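PDB 5T99: glycoside Hydrolase, which probably hydrolyses beta-galactosidic linkages of agarose-derived sugars, as a family 2 glycoside hydrolase that binds the inhibitor galacto-isofagomine in its barrel pocket. Local coordinates for residues 291-294 / 299-302; 207-210 / 216-219; 319-324 / 728-733; 370-375 / 382-387. One frame throughout, in Å; residues are numbered along the deposited sequence. Where two conformers were deposited one is given.

Contact 1 of 4, residues 291-294 / 299-302; sequences RKIC and GFFL
Ile-293 packs obliquely against the CE2 and CZ side of the Phe-300 ring, while the CD1 methyl of Leu-302 fills the hollow between CG2 of Ile-293, CG of Arg-291 and the carbonyl O of Lys-292. Atom CB of Ile-293 lies 4.0 Å from CE2 of Phe-300, and CG2 of Ile-293 is equally far from CD1 of Leu-302. That same CD1 settles 3.7 Å from CG of Arg-291, whose chain turns away to hand its guanidinium to the carbonyl of Pro-407. The Phe-300 ring itself swings back over its neighbouring strand: with CG anti to the backbone N (chi1 -156°) it lies over the carbonyl O of Cys-294, which stands 3.9 Å from the ring plane over its centre. The ring also touches Ile-410 and Met-411 of the barrel strand 409-416. Exchanging Phe-300 for an alanine would probably leave a gap beside Ile-293, Ile-410 and Met-411 and uncover the Cys-294 carbonyl. Cys-294 and Phe-301 form a hydrogen-bonded pair, with N of Phe-301 2.7 Å from O of Cys-294 and N of Cys-294 3.1 Å from O of Phe-301. CB of Cys-294 and CB of Phe-301 lie 4.1 Å apart on the face opposite Ile-293 and Leu-302. Such alternation, with antiparallel pairing across a tight connection, is that of a beta hairpin, here just ahead of the first long TIM-barrel strand, 305-313.

Contact 2 of 4, residues 207-210 / 216-219; sequences VKNA and KFNI
Phe-217 carries the second segment's side of this contact, reaching across to Val-207 and Asn-209 from a strand of a different sheet. At the start of 216-219, Lys-216 turns outward. Phe-217 points inward. Its CG is anti to the carbonyl carbon (chi1 -50°), which sends the ring out from its own strand until its far rim meets the amide of Asn-209. Atom ND2 of Asn-209 lies 3.9 Å from CZ of Phe-217, near the plane of the ring and at its edge, and the amide plane stands at 89° to the ring. This is therefore an edge contact, with no N-H directed at the pi face. The amide is held from other quarters: ND2 donates to the carbonyls of Gly-213 and Val-240, and OD1 is bonded to Thr-211, so a buried polar group is satisfied while its flank packs against a ring. Nearer the base of the ring, CD2 of Phe-217 comes within 4.5 Å of CG1 of Val-207, a loose apolar contact.

The two strands belong to the facing sheets of a beta sandwich, the immunoglobulin-like domain of family 2 glycoside hydrolases: 198-209 sits between 180-194 and 245-255, and 215-224 between 230-240 and 268-276. The separation of 8.7 Å between CA of Val-207 and CA of Phe-217 is that of layers meeting through side chains. Asn-218, next along, turns outward again. Ile-219 returns to the interior, where it touches Thr-272 and Ile-274 of strand 268-276 and Thr-248 of strand 245-255.

Contact 3 of 4, residues 319-324 / 728-733; sequences GPMGAA and KDLSYI
Met-321 and Leu-730 mark the closest backbone approach, yet their CA atoms are still 10.3 Å apart, so the two segments meet through side chains alone. Segment 319-324 is a loop with a short 3-10 turn at Pro-320 and Met-321, closed by a bond from N of Gly-322 to O of Gly-319 of 2.7 Å. Gly-319 and Gly-322, both with positive phi, stand at either end of this turn. Segment 728-733 runs into the extended strand 730-738, and N of Leu-730 donates to OD1 of Asp-729 from above the carboxylate plane; that carboxylate is also paired with Arg-720.

The turn follows barrel strand 305-313 and precedes helix 327-339, whereas strand 730-738 is part of a four-stranded antiparallel sheet in the C-terminal domain, so the contact joins the TIM barrel to a beta domain 404 residues further on. Met-321 supplies the link. Its chain is bent at chi2 and chi3 (-63° and -57°), which curls the methyl end round to meet Leu-730 tip to tip, CE of Met-321 being 3.9 Å from CD1 of Leu-730. The sulfur SD lies 4.0 Å from that same CD1. Nearer the backbone, CG of Met-321 touches the hydroxyl OH of Tyr-732 at 3.6 Å, the two side chains meeting at a slant. Ile-791 touches Met-321, Leu-730 and Tyr-732 alike, and Arg-332 of helix 327-339 makes a cation-pi contact with the tyrosine ring.

Contact 4 of 4, residues 370-375 / 382-387; sequences EAFDEW and NGYHLY
Phe-372 and Tyr-384 lie nearly parallel, planes 15° apart and centroids 4.5 Å apart, but displaced within their planes, so that little of one ring lies over the other. One face of the tyrosine ring takes CD1 of Phe-372 toward its rim, and the carbonyl O of Glu-374 sits at its edge; CE2 of Tyr-384 meets one face of the phenylalanine, and CB of Ala-371 lies over a face too, toward the rim. Both segments belong to the long beta-alpha loop of the TIM barrel that follows strand 366-370 and leads into helix 388-403, where Asp-395 accepts the Tyr-384 hydroxyl.

Across this loop Glu-374 forms a His-carboxylate bond. Its OE2 is gripped twice by His-385, by ND1 at 2.7 Å, with OE2 close to the imidazole plane, and by the backbone N at 3.1 Å on the anti lone pair. OE1 turns to the backbone N of Lys-379. A glutamine here would probably leave either the His-385 donors or N of Lys-379 without an acceptor, its NH2 facing one or the other. Gly-383 passes so close that a CB there would clash with this carboxylate. CA of His-385 lies 3.1 Å from O of Trp-375 in a CA-H...O contact.

Contact 2 comes first along the chain, in the beta sandwich, followed by contact 1 at the hairpin entering the TIM barrel; their centres are 35 Å apart. Contacts 1 and 4 share the barrel and its mixed sheet, which includes strands 293-296, 299-302 and 366-370, with nearest atoms about 14 Å apart. Contact 4 is nested inside the long span closed by contact 3, the one that ties the barrel to the C-terminal domain, and their centres are 28 Å apart. None of the four touches another. Together they sample one multidomain chain: the sandwich, the barrel holding most of the galacto-isofagomine pocket, and a C-terminal beta domain.

Contact 1 of 4, residues 291-294 / 299-302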
loop_
_atom_site.group_PDB
_atom_site.type_symbol
_atom_site.label_atom_id
_atom_site.label_comp_id
_atom_site.label_asym_id
_atom_site.label_seq_id
_atom_site.Cartn_x
_atom_site.Cartn_y
_atom_site.Cartn_z
ATOM N N ARG A 291 -7.117 -4.221 -20.318
ATOM C CA ARG A 291 -5.942 -5.073 -20.440
ATOM C C ARG A 291 -6.387 -6.513 -20.311
ATOM O O ARG A 291 -7.390 -6.792 -19.648
ATOM C CB ARG A 291 -4.856 -4.709 -19.396
ATOM C CG ARG A 291 -4.903 -5.409 -18.030
ATOM C CD ARG A 291 -6.050 -4.921 -17.188
ATOM N NE ARG A 291 -6.174 -5.641 -15.911
ATOM C CZ ARG A 291 -6.886 -6.760 -15.705
ATOM N NH1 ARG A 291 -6.933 -7.281 -14.485
ATOM N NH2 ARG A 291 -7.553 -7.372 -16.692
ATOM N N LYS A 292 -5.651 -7.403 -20.970
ATOM C CA LYS A 292 -5.850 -8.840 -20.828
ATOM C C LYS A 292 -4.731 -9.432 -19.972
ATOM O O LYS A 292 -3.587 -8.934 -19.970
ATOM C CB LYS A 292 -5.942 -9.567 -22.182
ATOM C CG LYS A 292 -4.708 -9.498 -23.074
ATOM C CD LYS A 292 -4.999 -10.094 -24.449
ATOM C CE LYS A 292 -3.840 -9.935 -25.430
ATOM N NZ LYS A 292 -4.288 -9.754 -26.840
ATOM N N ILE A 293 -5.090 -10.466 -19.217
ATOM C CA ILE A 293 -4.125 -11.224 -18.434
ATOM C C ILE A 293 -4.313 -12.702 -18.700
ATOM O O ILE A 293 -5.393 -13.164 -19.036
ATOM C CB ILE A 293 -4.190 -10.924 -16.917
ATOM C CG1 ILE A 293 -5.600 -11.139 -16.353
ATOM C CG2 ILE A 293 -3.682 -9.513 -16.637
ATOM C CD1 ILE A 293 -5.616 -11.404 -14.867
ATOM N N CYS A 294 -3.236 -13.438 -18.525
ATOM C CA CYS A 294 -3.196 -14.838 -18.894
ATOM C C CYS A 294 -2.024 -15.462 -18.146
ATOM O O CYS A 294 -1.031 -14.792 -17.889
ATOM C CB CYS A 294 -3.004 -14.949 -20.414
ATOM S SG CYS A 294 -3.430 -16.555 -21.084
ATOM N N GLY A 299 4.637 -19.098 -16.964
ATOM C CA GLY A 299 4.705 -17.667 -16.643
ATOM C C GLY A 299 3.390 -16.933 -16.702
ATOM O O GLY A 299 2.340 -17.523 -16.973
ATOM N N PHE A 300 3.473 -15.632 -16.444
ATOM C CA PHE A 300 2.322 -14.732 -16.424
ATOM C C PHE A 300 2.434 -13.782 -17.615
ATOM O O PHE A 300 3.543 -13.412 -18.035
ATOM C CB PHE A 300 2.271 -13.942 -15.099
ATOM C CG PHE A 300 0.897 -13.441 -14.742
ATOM C CD1 PHE A 300 0.063 -14.184 -13.911
ATOM C CD2 PHE A 300 0.427 -12.231 -15.244
ATOM C CE1 PHE A 300 -1.217 -13.731 -13.594
ATOM C CE2 PHE A 300 -0.847 -11.773 -14.935
ATOM C CZ PHE A 300 -1.675 -12.525 -14.116
ATOM N N PHE A 301 1.283 -13.388 -18.154
ATOM C CA PHE A 301 1.230 -12.589 -19.366
ATOM C C PHE A 301 0.290 -11.400 -19.199
ATOM O O PHE A 301 -0.829 -11.556 -18.721
ATOM C CB PHE A 301 0.799 -13.453 -20.557
ATOM C CG PHE A 301 1.772 -14.547 -20.886
ATOM C CD1 PHE A 301 2.729 -14.372 -21.880
ATOM C CD2 PHE A 301 1.741 -15.758 -20.188
ATOM C CE1 PHE A 301 3.647 -15.385 -22.178
ATOM C CE2 PHE A 301 2.659 -16.769 -20.463
ATOM C CZ PHE A 301 3.616 -16.582 -21.466
ATOM N N LEU A 302 0.772 -10.224 -19.607
ATOM C CA LEU A 302 -0.001 -8.987 -19.627
ATOM C C LEU A 302 -0.043 -8.466 -21.065
ATOM O O LEU A 302 1.005 -8.211 -21.671
ATOM C CB LEU A 302 0.644 -7.942 -18.699
ATOM C CG LEU A 302 -0.001 -6.553 -18.678
ATOM C CD1 LEU A 302 -1.437 -6.633 -18.187
ATOM C CD2 LEU A 302 0.801 -5.589 -17.822
#

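Contact 2 of 4, residues 207-210 / 216-219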
loop_
_atom_site.group_PDB
_atom_site.type_symbol
_atom_site.label_atom_id
_atom_site.label_comp_id
_atom_site.label_asym_id
_atom_site.label_seq_id
_atom_site.Cartn_x
_atom_site.Cartn_y
_atom_site.Cartn_z
ATOM N N VAL A 207 -29.522 -3.797 -10.247
ATOM C CA VAL A 207 -30.484 -2.744 -9.911
ATOM C C VAL A 207 -31.432 -3.254 -8.837
ATOM O O VAL A 207 -31.950 -4.372 -8.941
ATOM C CB VAL A 207 -31.291 -2.274 -11.146
ATOM C CG1 VAL A 207 -32.277 -1.179 -10.754
ATOM C CG2 VAL A 207 -30.355 -1.789 -12.246
ATOM N N LYS A 208 -31.635 -2.427 -7.814
ATOM C CA LYS A 208 -32.549 -2.715 -6.717
ATOM C C LYS A 208 -33.824 -1.890 -6.909
ATOM O O LYS A 208 -33.755 -0.687 -7.185
ATOM C CB LYS A 208 -31.885 -2.360 -5.384
ATOM C CG LYS A 208 -32.665 -2.754 -4.132
ATOM C CD LYS A 208 -32.640 -4.263 -3.908
ATOM C CE LYS A 208 -33.348 -4.666 -2.621
ATOM N NZ LYS A 208 -34.808 -4.360 -2.696
ATOM N N ASN A 209 -34.972 -2.550 -6.761
ATOM C CA ASN A 209 -36.290 -1.909 -6.849
ATOM C C ASN A 209 -36.921 -1.866 -5.453
ATOM O O ASN A 209 -37.571 -2.822 -5.022
ATOM C CB ASN A 209 -37.196 -2.677 -7.825
ATOM C CG ASN A 209 -38.554 -2.013 -8.025
ATOM O OD1 ASN A 209 -38.854 -0.985 -7.418
ATOM N ND2 ASN A 209 -39.378 -2.602 -8.890
ATOM N N ALA A 210 -36.729 -0.743 -4.765
ATOM C CA ALA A 210 -37.308 -0.525 -3.437
ATOM C C ALA A 210 -38.715 0.096 -3.477
ATOM O O ALA A 210 -39.213 0.474 -2.425
ATOM C CB ALA A 210 -36.369 0.335 -2.583
ATOM N N LYS A 216 -39.726 -2.082 -15.429
ATOM C CA LYS A 216 -38.687 -2.282 -16.429
ATOM C C LYS A 216 -37.915 -0.965 -16.518
ATOM O O LYS A 216 -38.504 0.084 -16.751
ATOM C CB LYS A 216 -39.291 -2.652 -17.789
ATOM C CG LYS A 216 -38.247 -2.843 -18.898
ATOM C CD LYS A 216 -38.574 -3.973 -19.883
ATOM C CE LYS A 216 -39.375 -3.509 -21.098
ATOM N NZ LYS A 216 -38.525 -2.863 -22.141
ATOM N N PHE A 217 -36.597 -1.029 -16.327
ATOM C CA PHE A 217 -35.766 0.173 -16.206
ATOM C C PHE A 217 -34.690 0.188 -17.273
ATOM O O PHE A 217 -34.100 -0.849 -17.573
ATOM C CB PHE A 217 -35.147 0.240 -14.817
ATOM C CG PHE A 217 -36.148 0.054 -13.705
ATOM C CD1 PHE A 217 -37.072 1.045 -13.414
ATOM C CD2 PHE A 217 -36.184 -1.122 -12.965
ATOM C CE1 PHE A 217 -38.000 0.880 -12.399
ATOM C CE2 PHE A 217 -37.117 -1.296 -11.949
ATOM C CZ PHE A 217 -38.020 -0.289 -11.666
ATOM N N ASN A 218 -34.450 1.361 -17.854
ATOM C CA ASN A 218 -33.413 1.517 -18.872
ATOM C C ASN A 218 -32.084 1.890 -18.230
ATOM O O ASN A 218 -32.048 2.564 -17.208
ATOM C CB ASN A 218 -33.823 2.554 -19.930
ATOM C CG ASN A 218 -34.901 2.034 -20.874
ATOM O OD1 ASN A 218 -35.016 0.835 -21.111
ATOM N ND2 ASN A 218 -35.693 2.941 -21.421
ATOM N N ILE A 219 -31.005 1.427 -18.847
ATOM C CA ILE A 219 -29.656 1.646 -18.352
ATOM C C ILE A 219 -28.851 2.270 -19.475
ATOM O O ILE A 219 -28.858 1.746 -20.581
ATOM C CB ILE A 219 -28.975 0.320 -17.949
ATOM C CG1 ILE A 219 -29.786 -0.402 -16.864
ATOM C CG2 ILE A 219 -27.547 0.562 -17.460
ATOM C CD1 ILE A 219 -29.483 -1.881 -16.763
#

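Contact 3 of 4, residues 319-324 / 728-733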
loop_
_atom_site.group_PDB
_atom_site.type_symbol
_atom_site.label_atom_id
_atom_site.label_comp_id
_atom_site.label_asym_id
_atom_site.label_seq_id
_atom_site.Cartn_x
_atom_site.Cartn_y
_atom_site.Cartn_z
ATOM N N GLY A 319 3.767 4.919 8.358
ATOM C CA GLY A 319 4.744 5.367 9.344
ATOM C C GLY A 319 4.231 6.518 10.196
ATOM O O GLY A 319 3.187 6.371 10.820
ATOM N N PRO A 320 4.924 7.688 10.187
ATOM C CA PRO A 320 4.458 8.854 10.957
ATOM C C PRO A 320 3.018 9.274 10.722
ATOM O O PRO A 320 2.409 9.867 11.613
ATOM C CB PRO A 320 5.397 9.983 10.505
ATOM C CG PRO A 320 6.628 9.299 10.024
ATOM C CD PRO A 320 6.167 7.991 9.444
ATOM N N MET A 321 2.488 8.995 9.533
ATOM C CA MET A 321 1.083 9.281 9.219
ATOM C C MET A 321 0.104 8.247 9.770
ATOM O O MET A 321 -1.106 8.445 9.662
ATOM C CB MET A 321 0.886 9.410 7.705
ATOM C CG MET A 321 1.662 10.549 7.053
ATOM S SD MET A 321 1.192 12.202 7.626
ATOM C CE MET A 321 -0.570 12.243 7.271
ATOM N N GLY A 322 0.598 7.165 10.369
ATOM C CA GLY A 322 -0.287 6.137 10.895
ATOM C C GLY A 322 -1.096 5.435 9.806
ATOM O O GLY A 322 -0.692 5.412 8.635
ATOM N N ALA A 323 -2.247 4.896 10.195
ATOM C CA ALA A 323 -3.102 4.093 9.306
ATOM C C ALA A 323 -4.250 4.856 8.642
ATOM O O ALA A 323 -4.865 4.325 7.720
ATOM C CB ALA A 323 -3.661 2.893 10.056
ATOM N N ALA A 324 -4.560 6.075 9.084
ATOM C CA ALA A 324 -5.611 6.857 8.418
ATOM C C ALA A 324 -5.279 7.026 6.924
ATOM O O ALA A 324 -4.146 7.361 6.580
ATOM C CB ALA A 324 -5.789 8.215 9.080
ATOM N N LYS A 728 -5.763 17.816 3.240
ATOM C CA LYS A 728 -5.272 16.432 3.264
ATOM C C LYS A 728 -3.864 16.267 2.656
ATOM O O LYS A 728 -3.070 15.440 3.126
ATOM C CB LYS A 728 -6.283 15.540 2.529
ATOM C CG LYS A 728 -7.733 15.850 2.891
ATOM C CD LYS A 728 -8.736 15.084 2.032
ATOM C CE LYS A 728 -8.843 15.650 0.619
ATOM N NZ LYS A 728 -9.871 14.948 -0.206
ATOM N N ASP A 729 -3.565 17.054 1.624
ATOM C CA ASP A 729 -2.311 16.949 0.872
ATOM C C ASP A 729 -1.097 17.362 1.692
ATOM O O ASP A 729 -1.199 18.220 2.565
ATOM C CB ASP A 729 -2.419 17.841 -0.375
ATOM C CG ASP A 729 -1.450 17.470 -1.456
ATOM O OD1 ASP A 729 -0.816 16.382 -1.384
ATOM O OD2 ASP A 729 -1.328 18.283 -2.405
ATOM N N LEU A 730 0.047 16.754 1.390
ATOM C CA LEU A 730 1.236 16.828 2.226
ATOM C C LEU A 730 2.447 17.275 1.433
ATOM O O LEU A 730 2.550 16.975 0.252
ATOM C CB LEU A 730 1.558 15.439 2.792
ATOM C CG LEU A 730 0.461 14.661 3.516
ATOM C CD1 LEU A 730 0.880 13.215 3.736
ATOM C CD2 LEU A 730 0.127 15.325 4.844
ATOM N N SER A 731 3.367 17.972 2.089
ATOM C CA SER A 731 4.739 18.077 1.598
ATOM C C SER A 731 5.624 17.296 2.551
ATOM O O SER A 731 5.512 17.443 3.760
ATOM C CB SER A 731 5.214 19.527 1.492
ATOM O OG SER A 731 6.425 19.603 0.731
ATOM N N TYR A 732 6.469 16.438 1.992
ATOM C CA TYR A 732 7.476 15.682 2.742
ATOM C C TYR A 732 8.827 16.394 2.608
ATOM O O TYR A 732 9.477 16.328 1.553
ATOM C CB TYR A 732 7.589 14.245 2.213
ATOM C CG TYR A 732 6.497 13.316 2.695
ATOM C CD1 TYR A 732 6.731 12.392 3.724
ATOM C CD2 TYR A 732 5.226 13.348 2.123
ATOM C CE1 TYR A 732 5.732 11.533 4.159
ATOM C CE2 TYR A 732 4.223 12.491 2.556
ATOM C CZ TYR A 732 4.477 11.584 3.568
ATOM O OH TYR A 732 3.463 10.745 3.974
ATOM N N ILE A 733 9.249 17.052 3.685
ATOM C CA ILE A 733 10.472 17.856 3.683
ATOM C C ILE A 733 11.610 17.084 4.341
ATOM O O ILE A 733 11.627 16.909 5.556
ATOM C CB ILE A 733 10.233 19.226 4.368
ATOM C CG1 ILE A 733 9.136 20.002 3.626
ATOM C CG2 ILE A 733 11.520 20.043 4.410
ATOM C CD1 ILE A 733 8.479 21.105 4.438
#

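Contact 4 of 4, residues 370-375 / 382-387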
loop_
_atom_site.group_PDB
_atom_site.type_symbol
_atom_site.label_atom_id
_atom_site.label_comp_id
_atom_site.label_asym_id
_atom_site.label_seq_id
_atom_site.Cartn_x
_atom_site.Cartn_y
_atom_site.Cartn_z
ATOM N N GLU A 370 -4.764 -9.562 -1.213
ATOM C CA GLU A 370 -4.721 -10.664 -0.233
ATOM C C GLU A 370 -5.762 -10.507 0.876
ATOM O O GLU A 370 -5.895 -9.446 1.459
ATOM C CB GLU A 370 -3.322 -10.792 0.370
ATOM C CG GLU A 370 -3.118 -12.039 1.230
ATOM C CD GLU A 370 -1.658 -12.402 1.411
ATOM O OE1 GLU A 370 -0.977 -11.775 2.259
ATOM O OE2 GLU A 370 -1.189 -13.319 0.695
ATOM N N ALA A 371 -6.485 -11.578 1.174
ATOM C CA ALA A 371 -7.646 -11.500 2.053
ATOM C C ALA A 371 -7.321 -11.673 3.541
ATOM O O ALA A 371 -7.821 -10.898 4.357
ATOM C CB ALA A 371 -8.687 -12.537 1.634
ATOM N N PHE A 372 -6.511 -12.686 3.878
ATOM C CA PHE A 372 -6.380 -13.168 5.261
ATOM C C PHE A 372 -4.967 -13.600 5.607
ATOM O O PHE A 372 -4.204 -14.036 4.740
ATOM C CB PHE A 372 -7.286 -14.384 5.516
ATOM C CG PHE A 372 -8.726 -14.180 5.134
ATOM C CD1 PHE A 372 -9.480 -13.187 5.730
ATOM C CD2 PHE A 372 -9.329 -15.000 4.186
ATOM C CE1 PHE A 372 -10.810 -12.997 5.377
ATOM C CE2 PHE A 372 -10.656 -14.821 3.829
ATOM C CZ PHE A 372 -11.405 -13.816 4.426
ATOM N N ASP A 373 -4.646 -13.508 6.895
ATOM C CA ASP A 373 -3.366 -13.981 7.448
ATOM C C ASP A 373 -3.498 -15.308 8.209
ATOM O O ASP A 373 -2.493 -15.981 8.457
ATOM C CB ASP A 373 -2.761 -12.903 8.355
ATOM C CG ASP A 373 -1.414 -13.296 8.916
ATOM O OD1 ASP A 373 -0.502 -13.625 8.119
ATOM O OD2 ASP A 373 -1.269 -13.282 10.161
ATOM N N GLU A 374 -4.716 -15.683 8.589
ATOM C CA GLU A 374 -4.976 -17.020 9.163
ATOM C C GLU A 374 -6.403 -17.459 8.837
ATOM O O GLU A 374 -7.252 -16.619 8.556
ATOM C CB GLU A 374 -4.742 -17.016 10.683
ATOM C CG GLU A 374 -5.665 -16.090 11.460
ATOM C CD GLU A 374 -5.381 -16.070 12.955
ATOM O OE1 GLU A 374 -4.226 -15.863 13.345
ATOM O OE2 GLU A 374 -6.321 -16.239 13.747
ATOM N N TRP A 375 -6.659 -18.767 8.874
ATOM C CA TRP A 375 -7.973 -19.289 8.515
ATOM C C TRP A 375 -8.687 -19.823 9.747
ATOM O O TRP A 375 -9.161 -19.020 10.532
ATOM C CB TRP A 375 -7.877 -20.324 7.394
ATOM C CG TRP A 375 -7.362 -19.802 6.099
ATOM C CD1 TRP A 375 -7.297 -18.499 5.691
ATOM C CD2 TRP A 375 -6.862 -20.591 5.015
ATOM N NE1 TRP A 375 -6.771 -18.427 4.425
ATOM C CE2 TRP A 375 -6.497 -19.695 3.983
ATOM C CE3 TRP A 375 -6.687 -21.971 4.814
ATOM C CZ2 TRP A 375 -5.960 -20.129 2.775
ATOM C CZ3 TRP A 375 -6.162 -22.402 3.612
ATOM C CH2 TRP A 375 -5.801 -21.481 2.604
ATOM N N ASN A 382 -6.433 -13.572 19.239
ATOM C CA ASN A 382 -7.646 -12.902 18.772
ATOM C C ASN A 382 -7.595 -12.543 17.273
ATOM O O ASN A 382 -8.143 -11.521 16.851
ATOM C CB ASN A 382 -7.909 -11.671 19.640
ATOM C CG ASN A 382 -8.187 -12.037 21.090
ATOM O OD1 ASN A 382 -9.162 -12.727 21.387
ATOM N ND2 ASN A 382 -7.339 -11.576 21.998
ATOM N N GLY A 383 -6.946 -13.404 16.482
ATOM C CA GLY A 383 -6.885 -13.260 15.032
ATOM C C GLY A 383 -8.179 -13.656 14.326
ATOM O O GLY A 383 -9.224 -13.892 14.969
ATOM N N TYR A 384 -8.106 -13.737 12.994
ATOM C CA TYR A 384 -9.300 -13.937 12.170
ATOM C C TYR A 384 -9.990 -15.299 12.403
ATOM O O TYR A 384 -11.185 -15.428 12.150
ATOM C CB TYR A 384 -8.982 -13.722 10.674
ATOM C CG TYR A 384 -10.225 -13.612 9.811
ATOM C CD1 TYR A 384 -11.099 -12.539 9.960
ATOM C CD2 TYR A 384 -10.540 -14.582 8.861
ATOM C CE1 TYR A 384 -12.249 -12.428 9.193
ATOM C CE2 TYR A 384 -11.699 -14.477 8.093
ATOM C CZ TYR A 384 -12.545 -13.398 8.265
ATOM O OH TYR A 384 -13.686 -13.257 7.516
ATOM N N HIS A 385 -9.261 -16.293 12.917
ATOM C CA HIS A 385 -9.850 -17.603 13.255
ATOM C C HIS A 385 -11.094 -17.543 14.161
ATOM O O HIS A 385 -11.931 -18.444 14.116
ATOM C CB HIS A 385 -8.804 -18.526 13.891
ATOM C CG HIS A 385 -8.583 -18.269 15.347
ATOM N ND1 HIS A 385 -7.687 -17.328 15.808
ATOM C CD2 HIS A 385 -9.167 -18.808 16.446
ATOM C CE1 HIS A 385 -7.731 -17.295 17.127
ATOM N NE2 HIS A 385 -8.611 -18.192 17.541
ATOM N N LEU A 386 -11.210 -16.502 14.981
ATOM C CA LEU A 386 -12.441 -16.257 15.741
ATOM C C LEU A 386 -13.670 -16.036 14.867
ATOM O O LEU A 386 -14.786 -16.341 15.274
ATOM C CB LEU A 386 -12.281 -15.038 16.651
ATOM C CG LEU A 386 -11.277 -15.163 17.799
ATOM C CD1 LEU A 386 -11.085 -13.807 18.476
ATOM C CD2 LEU A 386 -11.712 -16.232 18.799
ATOM N N TYR A 387 -13.458 -15.478 13.678
ATOM C CA TYR A 387 -14.536 -15.079 12.786
ATOM C C TYR A 387 -14.671 -15.929 11.535
ATOM O O TYR A 387 -15.682 -15.801 10.838
ATOM C CB TYR A 387 -14.329 -13.620 12.396
ATOM C CG TYR A 387 -14.072 -12.769 13.609
ATOM C CD1 TYR A 387 -15.079 -12.547 14.549
ATOM C CD2 TYR A 387 -12.808 -12.235 13.852
ATOM C CE1 TYR A 387 -14.837 -11.790 15.684
ATOM C CE2 TYR A 387 -12.561 -11.468 14.978
ATOM C CZ TYR A 387 -13.576 -11.256 15.884
ATOM O OH TYR A 387 -13.318 -10.499 16.986
#